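Local coordinates for protein methyltransferase FkbM (Methylobacillus flagellatus KT, PDB 2PY6) that is probably a methyltransferase of the FkbM type, transferring a methyl group to an acceptor substrate, at residues M35-I46 and P139-F150; S100-A108 and F128-I138. All coordinates share one frame; numbering follows the deposited sequence.

Overall arrangement
From the N terminus, the chain leaves helix 19-32, turns through 35-38 and enters helix 40-49, then builds the first, six-stranded sheet with its helices. Interaction 2 closes the inner loop, setting helix 101-109 beside the later two-thirds of helix 123-135 and the turn that follows. Interaction 1 closes the outer loop, in which interaction 2 is nested, by bringing edge strand 140-142 and helix 143-149 back to the start of helix 40-49. Their centres lie about 17 Å apart. Residues 136-139 carry the chain from helix 123-135 into strand 140-142, and there H140 packs on C133 and R134. Both lie apart from the seven-stranded sheet that begins with strand 229-233.

Interaction 1: residues M35-I46 and P139-F150; sequences MFGIPANVREVI and PHLNFEQAVRAF
I38, I46 and A149 form the apolar centre of a contact that packs the turn 35-38 and the start of helix 40-49 against edge strand 140-142 of the six-stranded mixed sheet, and the helix 143-149 that follows it, in an alpha/beta domain. The methyl of A149 is shared: I46 CD1 lies 3.6 Å from A149 CB, and I38 CG2 reaches the same carbon. I46 CD1 sits over one face of the F150 ring in a CH-pi contact, 4.0 Å from its centroid. L141 CD2 packs against P39 CD and V42 CG1, while V42 CG2 meets P139 CB at 3.7 Å. The N41 amide crosses the proline ring obliquely, N41 ND2 lying 3.4 Å from P139 CA. V115 touches V42 and L141.

Two hydrogen bonds tie side chains of helix 143-149 to carbonyls of the type II turn M35-I38. R148 NH1 donates to F36 O at 2.9 Å; the oxygen lies in the guanidinium plane, but the nitrogen stands above the carbonyl plane. CG anti to the backbone N (chi1 -180°) and a bend at chi3 bring it there. NH1 also binds L198 O, and NE forms a salt bridge to D162. Q145 NE2 donates to G37 O at 3.1 Å in a bent bond (136° at the hydrogen), the oxygen tilted from the amide plane. Q145 OE1 accepts from N142 N in a capping box completed by Q145 N and N142 OD1, so both ends of this amide are held.

A water donates to N41 OD1 at 2.8 Å and accepts from H140 N at 3.0 Å.

Interaction 2: residues S100-A108 and F128-I138; sequences STDRFTELA and FFDQICRTHGI
I138 and F104 meet from opposite directions, with I138 CD1 3.5 Å from F104 CZ. The isoleucine's extended chain (chi2 170°) carries the same methyl to A108 CB, a tight 3.4 Å approach. F104 CE2 also touches I132 CG2, and the ring edge receives the sulfur of C133 in a sulfur-aromatic contact, C133 SG 4.0 Å from F104 CZ. V56, L58 and V82 of the central strands touch F104; F129 also meets L58 and V82, and C133 meets L58. Helices 101-108 and 128-135 thus pack side by side on one face of the six-stranded sheet of this alpha/beta domain, the axes of these segments 11.1 Å apart at closest approach and crossing at -32°. I138 is placed here by a Schellman motif that ends helix 123-135, with G137 at C-prime and I138 N bonded to C133 O.

T101 CG2 touches I132 CG2 at 4.1 Å, while T101 OG1 lies at the edge of the F128 ring and is hydrogen-bonded to D84. One turn on, T105 CG2 touches I132 CG2 at 3.7 Å and sits over a face of H136, 4.0 Å from the ring centroid. That imidazole is fixed by H136 ND1 donating to I132 O at 3.0 Å.

Interaction 1: residues M35-I46 and P139-F150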
loop_
_atom_site.group_PDB
_atom_site.type_symbol
_atom_site.label_atom_id
_atom_site.label_comp_id
_atom_site.label_asym_id
_atom_site.label_seq_id
_atom_site.Cartn_x
_atom_site.Cartn_y
_atom_site.Cartn_z
HETATM N N MSE A 35 -25.730 35.562 -2.824
HETATM C CA MSE A 35 -24.868 34.993 -1.800
HETATM C C MSE A 35 -25.626 33.975 -0.927
HETATM O O MSE A 35 -25.083 33.471 0.061
HETATM C CB MSE A 35 -24.271 36.132 -0.957
HETATM C CG MSE A 35 -23.410 37.097 -1.767
HETATM SE SE MSE A 35 -21.884 36.128 -2.517
HETATM C CE MSE A 35 -20.723 36.064 -0.913
ATOM N N PHE A 36 -26.863 33.630 -1.314
ATOM C CA PHE A 36 -27.631 32.629 -0.608
ATOM C C PHE A 36 -26.804 31.379 -0.518
ATOM O O PHE A 36 -26.192 30.958 -1.506
ATOM C CB PHE A 36 -28.930 32.269 -1.328
ATOM C CG PHE A 36 -29.643 31.064 -0.693
ATOM C CD1 PHE A 36 -30.282 31.180 0.549
ATOM C CD2 PHE A 36 -29.669 29.840 -1.326
ATOM C CE1 PHE A 36 -30.924 30.116 1.130
ATOM C CE2 PHE A 36 -30.316 28.782 -0.770
ATOM C CZ PHE A 36 -30.947 28.902 0.477
ATOM N N GLY A 37 -26.763 30.771 0.646
ATOM C CA GLY A 37 -25.988 29.535 0.783
ATOM C C GLY A 37 -24.525 29.743 1.176
ATOM O O GLY A 37 -23.794 28.748 1.404
ATOM N N ILE A 38 -24.076 31.003 1.236
ATOM C CA ILE A 38 -22.718 31.299 1.637
ATOM C C ILE A 38 -22.708 31.607 3.159
ATOM O O ILE A 38 -23.524 32.370 3.637
ATOM C CB ILE A 38 -22.125 32.468 0.814
ATOM C CG1 ILE A 38 -22.240 32.161 -0.689
ATOM C CG2 ILE A 38 -20.680 32.753 1.223
ATOM C CD1 ILE A 38 -21.622 30.810 -1.120
ATOM N N PRO A 39 -21.805 30.966 3.928
ATOM C CA PRO A 39 -21.760 31.252 5.376
ATOM C C PRO A 39 -21.564 32.730 5.688
ATOM O O PRO A 39 -20.733 33.378 5.069
ATOM C CB PRO A 39 -20.571 30.428 5.865
ATOM C CG PRO A 39 -20.408 29.364 4.841
ATOM C CD PRO A 39 -20.803 29.967 3.539
ATOM N N ALA A 40 -22.359 33.240 6.628
ATOM C CA ALA A 40 -22.368 34.657 7.007
ATOM C C ALA A 40 -20.986 35.241 7.300
ATOM O O ALA A 40 -20.696 36.359 6.910
ATOM C CB ALA A 40 -23.268 34.855 8.245
ATOM N N ASN A 41 -20.144 34.485 8.000
ATOM C CA ASN A 41 -18.824 34.974 8.371
ATOM C C ASN A 41 -17.920 35.152 7.157
ATOM O O ASN A 41 -17.072 36.066 7.137
ATOM C CB ASN A 41 -18.179 34.108 9.471
ATOM C CG ASN A 41 -18.019 32.638 9.085
ATOM O OD1 ASN A 41 -18.543 32.159 8.065
ATOM N ND2 ASN A 41 -17.293 31.900 9.933
ATOM N N VAL A 42 -18.125 34.315 6.134
ATOM C CA VAL A 42 -17.381 34.465 4.885
ATOM C C VAL A 42 -17.927 35.649 4.104
ATOM O O VAL A 42 -17.149 36.419 3.530
ATOM C CB VAL A 42 -17.466 33.221 4.020
ATOM C CG1 VAL A 42 -16.774 33.466 2.672
ATOM C CG2 VAL A 42 -16.864 32.015 4.746
ATOM N N ARG A 43 -19.257 35.782 4.043
ATOM C CA ARG A 43 -19.850 36.917 3.329
ATOM C C ARG A 43 -19.336 38.235 3.866
ATOM O O ARG A 43 -19.066 39.153 3.089
ATOM C CB ARG A 43 -21.369 36.923 3.449
ATOM C CG ARG A 43 -22.023 35.782 2.757
ATOM C CD ARG A 43 -23.482 35.740 2.946
ATOM N NE ARG A 43 -24.124 36.884 2.335
ATOM C CZ ARG A 43 -25.415 36.933 2.014
ATOM N NH1 ARG A 43 -26.192 35.894 2.191
ATOM N NH2 ARG A 43 -25.920 38.035 1.483
ATOM N N GLU A 44 -19.229 38.341 5.191
ATOM C CA GLU A 44 -18.761 39.593 5.788
ATOM C C GLU A 44 -17.288 39.867 5.477
ATOM O O GLU A 44 -16.912 41.013 5.316
ATOM C CB GLU A 44 -19.098 39.717 7.279
ATOM C CG GLU A 44 -18.186 39.061 8.290
ATOM C CD GLU A 44 -18.545 39.481 9.724
ATOM O OE1 GLU A 44 -19.765 39.537 10.040
ATOM O OE2 GLU A 44 -17.613 39.769 10.517
ATOM N N VAL A 45 -16.461 38.832 5.373
ATOM C CA VAL A 45 -15.069 39.043 4.956
ATOM C C VAL A 45 -15.031 39.519 3.490
ATOM O O VAL A 45 -14.405 40.564 3.177
ATOM C CB VAL A 45 -14.187 37.789 5.129
ATOM C CG1 VAL A 45 -12.799 38.034 4.550
ATOM C CG2 VAL A 45 -14.051 37.417 6.592
ATOM N N ILE A 46 -15.710 38.776 2.606
ATOM C CA ILE A 46 -15.751 39.113 1.175
ATOM C C ILE A 46 -16.283 40.547 0.971
ATOM O O ILE A 46 -15.714 41.292 0.174
ATOM C CB ILE A 46 -16.524 38.055 0.321
ATOM C CG1 ILE A 46 -15.762 36.728 0.302
ATOM C CG2 ILE A 46 -16.691 38.516 -1.128
ATOM C CD1 ILE A 46 -16.541 35.562 -0.321
ATOM N N PRO A 139 -13.526 31.241 9.182
ATOM C CA PRO A 139 -14.519 31.226 8.088
ATOM C C PRO A 139 -14.099 30.231 7.001
ATOM O O PRO A 139 -12.928 30.226 6.571
ATOM C CB PRO A 139 -14.504 32.674 7.578
ATOM C CG PRO A 139 -13.978 33.452 8.680
ATOM C CD PRO A 139 -12.960 32.595 9.363
ATOM N N HIS A 140 -15.022 29.338 6.638
ATOM C CA HIS A 140 -14.726 28.267 5.694
ATOM C C HIS A 140 -15.855 27.985 4.713
ATOM O O HIS A 140 -17.022 28.276 4.998
ATOM C CB HIS A 140 -14.272 26.982 6.440
ATOM C CG HIS A 140 -15.276 26.427 7.389
ATOM N ND1 HIS A 140 -15.646 27.072 8.547
ATOM C CD2 HIS A 140 -15.979 25.270 7.357
ATOM C CE1 HIS A 140 -16.547 26.343 9.179
ATOM N NE2 HIS A 140 -16.763 25.244 8.477
ATOM N N LEU A 141 -15.466 27.394 3.575
ATOM C CA LEU A 141 -16.344 27.108 2.443
ATOM C C LEU A 141 -15.968 25.823 1.769
ATOM O O LEU A 141 -14.810 25.483 1.723
ATOM C CB LEU A 141 -16.120 28.123 1.316
ATOM C CG LEU A 141 -16.373 29.585 1.490
ATOM C CD1 LEU A 141 -15.651 30.342 0.400
ATOM C CD2 LEU A 141 -17.858 29.857 1.475
ATOM N N ASN A 142 -16.951 25.152 1.197
ATOM C CA ASN A 142 -16.693 24.004 0.324
ATOM C C ASN A 142 -16.552 24.581 -1.119
ATOM O O ASN A 142 -16.760 25.812 -1.341
ATOM C CB ASN A 142 -17.770 22.931 0.443
ATOM C CG ASN A 142 -19.114 23.366 -0.073
ATOM O OD1 ASN A 142 -19.227 24.157 -1.003
ATOM N ND2 ASN A 142 -20.150 22.811 0.514
ATOM N N PHE A 143 -16.204 23.732 -2.076
ATOM C CA PHE A 143 -15.953 24.197 -3.428
ATOM C C PHE A 143 -17.148 24.893 -4.117
ATOM O O PHE A 143 -16.978 25.949 -4.727
ATOM C CB PHE A 143 -15.403 23.083 -4.297
ATOM C CG PHE A 143 -14.977 23.554 -5.637
ATOM C CD1 PHE A 143 -13.723 24.116 -5.818
ATOM C CD2 PHE A 143 -15.843 23.478 -6.715
ATOM C CE1 PHE A 143 -13.344 24.572 -7.048
ATOM C CE2 PHE A 143 -15.463 23.938 -7.944
ATOM C CZ PHE A 143 -14.215 24.491 -8.113
ATOM N N GLU A 144 -18.345 24.349 -3.972
ATOM C CA GLU A 144 -19.517 24.949 -4.621
ATOM C C GLU A 144 -19.785 26.314 -4.036
ATOM O O GLU A 144 -20.150 27.234 -4.777
ATOM C CB GLU A 144 -20.766 24.084 -4.478
ATOM C CG GLU A 144 -20.850 22.929 -5.431
ATOM C CD GLU A 144 -19.836 21.820 -5.195
ATOM O OE1 GLU A 144 -19.414 21.639 -4.030
ATOM O OE2 GLU A 144 -19.495 21.126 -6.188
ATOM N N GLN A 145 -19.610 26.429 -2.707
ATOM C CA GLN A 145 -19.729 27.711 -1.997
ATOM C C GLN A 145 -18.662 28.694 -2.452
ATOM O O GLN A 145 -18.951 29.880 -2.627
ATOM C CB GLN A 145 -19.658 27.520 -0.484
ATOM C CG GLN A 145 -20.863 26.723 0.110
ATOM C CD GLN A 145 -20.708 26.441 1.604
ATOM O OE1 GLN A 145 -19.614 26.140 2.081
ATOM N NE2 GLN A 145 -21.801 26.522 2.337
ATOM N N ALA A 146 -17.432 28.212 -2.645
ATOM C CA ALA A 146 -16.366 29.062 -3.171
ATOM C C ALA A 146 -16.757 29.639 -4.547
ATOM O O ALA A 146 -16.614 30.843 -4.783
ATOM C CB ALA A 146 -15.067 28.279 -3.316
ATOM N N VAL A 147 -17.217 28.767 -5.458
ATOM C CA VAL A 147 -17.616 29.192 -6.815
ATOM C C VAL A 147 -18.663 30.316 -6.758
ATOM O O VAL A 147 -18.537 31.305 -7.453
ATOM C CB VAL A 147 -18.097 28.020 -7.668
ATOM C CG1 VAL A 147 -18.711 28.498 -8.989
ATOM C CG2 VAL A 147 -16.939 27.066 -7.948
ATOM N N ARG A 148 -19.653 30.179 -5.877
ATOM C CA ARG A 148 -20.698 31.161 -5.743
ATOM C C ARG A 148 -20.256 32.425 -5.029
ATOM O O ARG A 148 -20.612 33.519 -5.446
ATOM C CB ARG A 148 -21.903 30.544 -5.018
ATOM C CG ARG A 148 -23.101 31.524 -4.829
ATOM C CD ARG A 148 -24.292 30.777 -4.229
ATOM N NE ARG A 148 -24.875 29.852 -5.189
ATOM C CZ ARG A 148 -25.854 29.004 -4.899
ATOM N NH1 ARG A 148 -26.386 28.999 -3.692
ATOM N NH2 ARG A 148 -26.343 28.199 -5.837
ATOM N N ALA A 149 -19.474 32.280 -3.958
ATOM C CA ALA A 149 -19.074 33.422 -3.127
ATOM C C ALA A 149 -18.109 34.374 -3.800
ATOM O O ALA A 149 -18.105 35.550 -3.500
ATOM C CB ALA A 149 -18.492 32.945 -1.790
ATOM N N PHE A 150 -17.281 33.840 -4.691
ATOM C CA PHE A 150 -16.290 34.612 -5.426
ATOM C C PHE A 150 -16.689 34.927 -6.855
ATOM O O PHE A 150 -15.887 35.470 -7.573
ATOM C CB PHE A 150 -14.938 33.872 -5.379
ATOM C CG PHE A 150 -14.306 33.884 -4.008
ATOM C CD1 PHE A 150 -13.881 35.077 -3.457
ATOM C CD2 PHE A 150 -14.181 32.720 -3.262
ATOM C CE1 PHE A 150 -13.318 35.120 -2.202
ATOM C CE2 PHE A 150 -13.641 32.756 -1.994
ATOM C CZ PHE A 150 -13.208 33.955 -1.466
HETATM O O HOH W 1 -17.729 29.493 7.802
#

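Interaction 2: residues S100-A108 and F128-I138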
loop_
_atom_site.group_PDB
_atom_site.type_symbol
_atom_site.label_atom_id
_atom_site.label_comp_id
_atom_site.label_asym_id
_atom_site.label_seq_id
_atom_site.Cartn_x
_atom_site.Cartn_y
_atom_site.Cartn_z
ATOM N N SER A 100 1.402 22.802 7.333
ATOM C CA SER A 100 0.746 21.872 8.240
ATOM C C SER A 100 -0.569 22.478 8.727
ATOM O O SER A 100 -0.786 23.684 8.633
ATOM C CB SER A 100 1.652 21.592 9.459
ATOM O OG SER A 100 1.720 22.731 10.319
ATOM N N THR A 101 -1.450 21.653 9.261
ATOM C CA THR A 101 -2.686 22.158 9.804
ATOM C C THR A 101 -2.414 23.081 10.986
ATOM O O THR A 101 -3.143 24.066 11.164
ATOM C CB THR A 101 -3.618 21.032 10.277
ATOM O OG1 THR A 101 -3.786 20.073 9.229
ATOM C CG2 THR A 101 -4.984 21.596 10.695
ATOM N N ASP A 102 -1.403 22.748 11.813
ATOM C CA ASP A 102 -1.007 23.621 12.926
ATOM C C ASP A 102 -0.551 25.007 12.441
ATOM O O ASP A 102 -0.847 25.998 13.081
ATOM C CB ASP A 102 0.089 22.992 13.810
ATOM C CG ASP A 102 -0.444 21.930 14.775
ATOM O OD1 ASP A 102 -1.689 21.831 15.000
ATOM O OD2 ASP A 102 0.398 21.188 15.332
ATOM N N ARG A 103 0.153 25.074 11.314
ATOM C CA ARG A 103 0.580 26.356 10.762
ATOM C C ARG A 103 -0.624 27.203 10.284
ATOM O O ARG A 103 -0.660 28.430 10.463
ATOM C CB ARG A 103 1.583 26.110 9.632
ATOM C CG ARG A 103 2.136 27.359 8.923
ATOM C CD ARG A 103 2.728 28.390 9.862
ATOM N NE ARG A 103 3.342 29.506 9.113
ATOM C CZ ARG A 103 3.414 30.785 9.513
ATOM N NH1 ARG A 103 2.861 31.197 10.662
ATOM N NH2 ARG A 103 4.009 31.683 8.724
ATOM N N PHE A 104 -1.614 26.525 9.717
ATOM C CA PHE A 104 -2.834 27.138 9.255
ATOM C C PHE A 104 -3.639 27.749 10.398
ATOM O O PHE A 104 -4.058 28.895 10.309
ATOM C CB PHE A 104 -3.656 26.092 8.480
ATOM C CG PHE A 104 -5.142 26.373 8.414
ATOM C CD1 PHE A 104 -5.628 27.534 7.831
ATOM C CD2 PHE A 104 -6.051 25.423 8.855
ATOM C CE1 PHE A 104 -6.981 27.767 7.745
ATOM C CE2 PHE A 104 -7.399 25.653 8.775
ATOM C CZ PHE A 104 -7.869 26.831 8.217
ATOM N N THR A 105 -3.879 26.990 11.460
ATOM C CA THR A 105 -4.637 27.526 12.627
ATOM C C THR A 105 -3.903 28.736 13.215
ATOM O O THR A 105 -4.544 29.705 13.610
ATOM C CB THR A 105 -4.970 26.445 13.701
ATOM O OG1 THR A 105 -3.778 25.886 14.240
ATOM C CG2 THR A 105 -5.776 25.325 13.103
ATOM N N GLU A 106 -2.564 28.710 13.206
ATOM C CA GLU A 106 -1.757 29.845 13.679
ATOM C C GLU A 106 -1.986 31.063 12.768
ATOM O O GLU A 106 -2.340 32.117 13.251
ATOM C CB GLU A 106 -0.260 29.482 13.773
ATOM N N LEU A 107 -1.839 30.915 11.455
ATOM C CA LEU A 107 -2.120 32.033 10.530
ATOM C C LEU A 107 -3.553 32.587 10.667
ATOM O O LEU A 107 -3.797 33.796 10.572
ATOM C CB LEU A 107 -1.914 31.587 9.079
ATOM C CG LEU A 107 -0.470 31.270 8.660
ATOM C CD1 LEU A 107 -0.499 30.549 7.304
ATOM C CD2 LEU A 107 0.363 32.535 8.628
ATOM N N ALA A 108 -4.500 31.679 10.866
ATOM C CA ALA A 108 -5.897 32.044 10.981
ATOM C C ALA A 108 -6.167 32.855 12.240
ATOM O O ALA A 108 -6.899 33.830 12.167
ATOM C CB ALA A 108 -6.781 30.805 10.912
ATOM N N PHE A 128 -12.888 16.329 9.182
ATOM C CA PHE A 128 -11.713 16.740 9.916
ATOM C C PHE A 128 -11.501 18.258 9.738
ATOM O O PHE A 128 -11.555 19.031 10.681
ATOM C CB PHE A 128 -10.473 15.952 9.449
ATOM C CG PHE A 128 -9.205 16.538 9.957
ATOM C CD1 PHE A 128 -8.881 16.425 11.305
ATOM C CD2 PHE A 128 -8.375 17.286 9.110
ATOM C CE1 PHE A 128 -7.725 17.016 11.795
ATOM C CE2 PHE A 128 -7.237 17.868 9.585
ATOM C CZ PHE A 128 -6.904 17.747 10.927
ATOM N N PHE A 129 -11.298 18.689 8.511
ATOM C CA PHE A 129 -11.084 20.115 8.252
ATOM C C PHE A 129 -12.242 21.053 8.634
ATOM O O PHE A 129 -12.014 22.205 9.013
ATOM C CB PHE A 129 -10.721 20.322 6.796
ATOM C CG PHE A 129 -9.303 19.962 6.456
ATOM C CD1 PHE A 129 -8.230 20.534 7.159
ATOM C CD2 PHE A 129 -9.033 19.169 5.374
ATOM C CE1 PHE A 129 -6.919 20.252 6.797
ATOM C CE2 PHE A 129 -7.727 18.875 5.018
ATOM C CZ PHE A 129 -6.677 19.429 5.738
ATOM N N ASP A 130 -13.476 20.591 8.463
ATOM C CA ASP A 130 -14.630 21.372 8.864
ATOM C C ASP A 130 -14.629 21.569 10.355
ATOM O O ASP A 130 -14.879 22.664 10.798
ATOM C CB ASP A 130 -15.957 20.741 8.399
ATOM C CG ASP A 130 -16.263 21.038 6.923
ATOM O OD1 ASP A 130 -15.666 21.994 6.370
ATOM O OD2 ASP A 130 -17.071 20.297 6.315
ATOM N N GLN A 131 -14.317 20.531 11.134
ATOM C CA GLN A 131 -14.267 20.713 12.568
ATOM C C GLN A 131 -13.061 21.557 12.966
ATOM O O GLN A 131 -13.182 22.365 13.836
ATOM C CB GLN A 131 -14.323 19.392 13.336
ATOM C CG GLN A 131 -14.433 19.585 14.851
ATOM C CD GLN A 131 -15.609 20.465 15.284
ATOM O OE1 GLN A 131 -16.768 20.206 14.929
ATOM N NE2 GLN A 131 -15.311 21.508 16.071
ATOM N N ILE A 132 -11.890 21.370 12.370
ATOM C CA ILE A 132 -10.756 22.249 12.685
ATOM C C ILE A 132 -11.154 23.718 12.561
ATOM O O ILE A 132 -10.841 24.539 13.431
ATOM C CB ILE A 132 -9.556 22.020 11.719
ATOM C CG1 ILE A 132 -8.869 20.679 12.012
ATOM C CG2 ILE A 132 -8.547 23.183 11.792
ATOM C CD1 ILE A 132 -8.341 20.532 13.415
ATOM N N CYS A 133 -11.838 24.044 11.466
ATOM C CA CYS A 133 -12.275 25.405 11.215
ATOM C C CYS A 133 -13.259 25.865 12.255
ATOM O O CYS A 133 -13.099 26.955 12.776
ATOM C CB CYS A 133 -12.861 25.546 9.805
ATOM S SG CYS A 133 -11.596 25.343 8.498
ATOM N N ARG A 134 -14.261 25.041 12.574
ATOM C CA ARG A 134 -15.275 25.412 13.585
ATOM C C ARG A 134 -14.679 25.641 14.957
ATOM O O ARG A 134 -14.981 26.649 15.607
ATOM C CB ARG A 134 -16.414 24.383 13.670
ATOM C CG ARG A 134 -17.261 24.304 12.383
ATOM C CD ARG A 134 -18.489 23.452 12.579
ATOM N NE ARG A 134 -18.244 22.034 12.913
ATOM C CZ ARG A 134 -18.333 20.993 12.069
ATOM N NH1 ARG A 134 -18.631 21.158 10.794
ATOM N NH2 ARG A 134 -18.120 19.752 12.501
ATOM N N THR A 135 -13.817 24.720 15.381
ATOM C CA THR A 135 -13.111 24.829 16.663
ATOM C C THR A 135 -12.416 26.187 16.785
ATOM O O THR A 135 -12.492 26.837 17.814
ATOM C CB THR A 135 -12.044 23.678 16.811
ATOM O OG1 THR A 135 -12.700 22.409 16.946
ATOM C CG2 THR A 135 -11.173 23.879 18.026
ATOM N N HIS A 136 -11.707 26.608 15.742
ATOM C CA HIS A 136 -11.015 27.880 15.808
ATOM C C HIS A 136 -11.780 29.073 15.248
ATOM O O HIS A 136 -11.213 30.136 15.138
ATOM C CB HIS A 136 -9.661 27.755 15.144
ATOM C CG HIS A 136 -8.784 26.733 15.786
ATOM N ND1 HIS A 136 -8.756 25.414 15.380
ATOM C CD2 HIS A 136 -7.926 26.827 16.830
ATOM C CE1 HIS A 136 -7.904 24.746 16.135
ATOM N NE2 HIS A 136 -7.384 25.581 17.019
ATOM N N GLY A 137 -13.051 28.920 14.921
ATOM C CA GLY A 137 -13.836 30.027 14.386
ATOM C C GLY A 137 -13.290 30.618 13.084
ATOM O O GLY A 137 -13.355 31.835 12.869
ATOM N N ILE A 138 -12.791 29.752 12.204
ATOM C CA ILE A 138 -12.186 30.169 10.943
ATOM C C ILE A 138 -13.238 30.103 9.857
ATOM O O ILE A 138 -13.758 29.032 9.609
ATOM C CB ILE A 138 -11.001 29.247 10.507
ATOM C CG1 ILE A 138 -9.935 29.165 11.607
ATOM C CG2 ILE A 138 -10.404 29.727 9.162
ATOM C CD1 ILE A 138 -8.859 28.095 11.365
HETATM O O HOH W 2 -10.299 33.163 12.118
#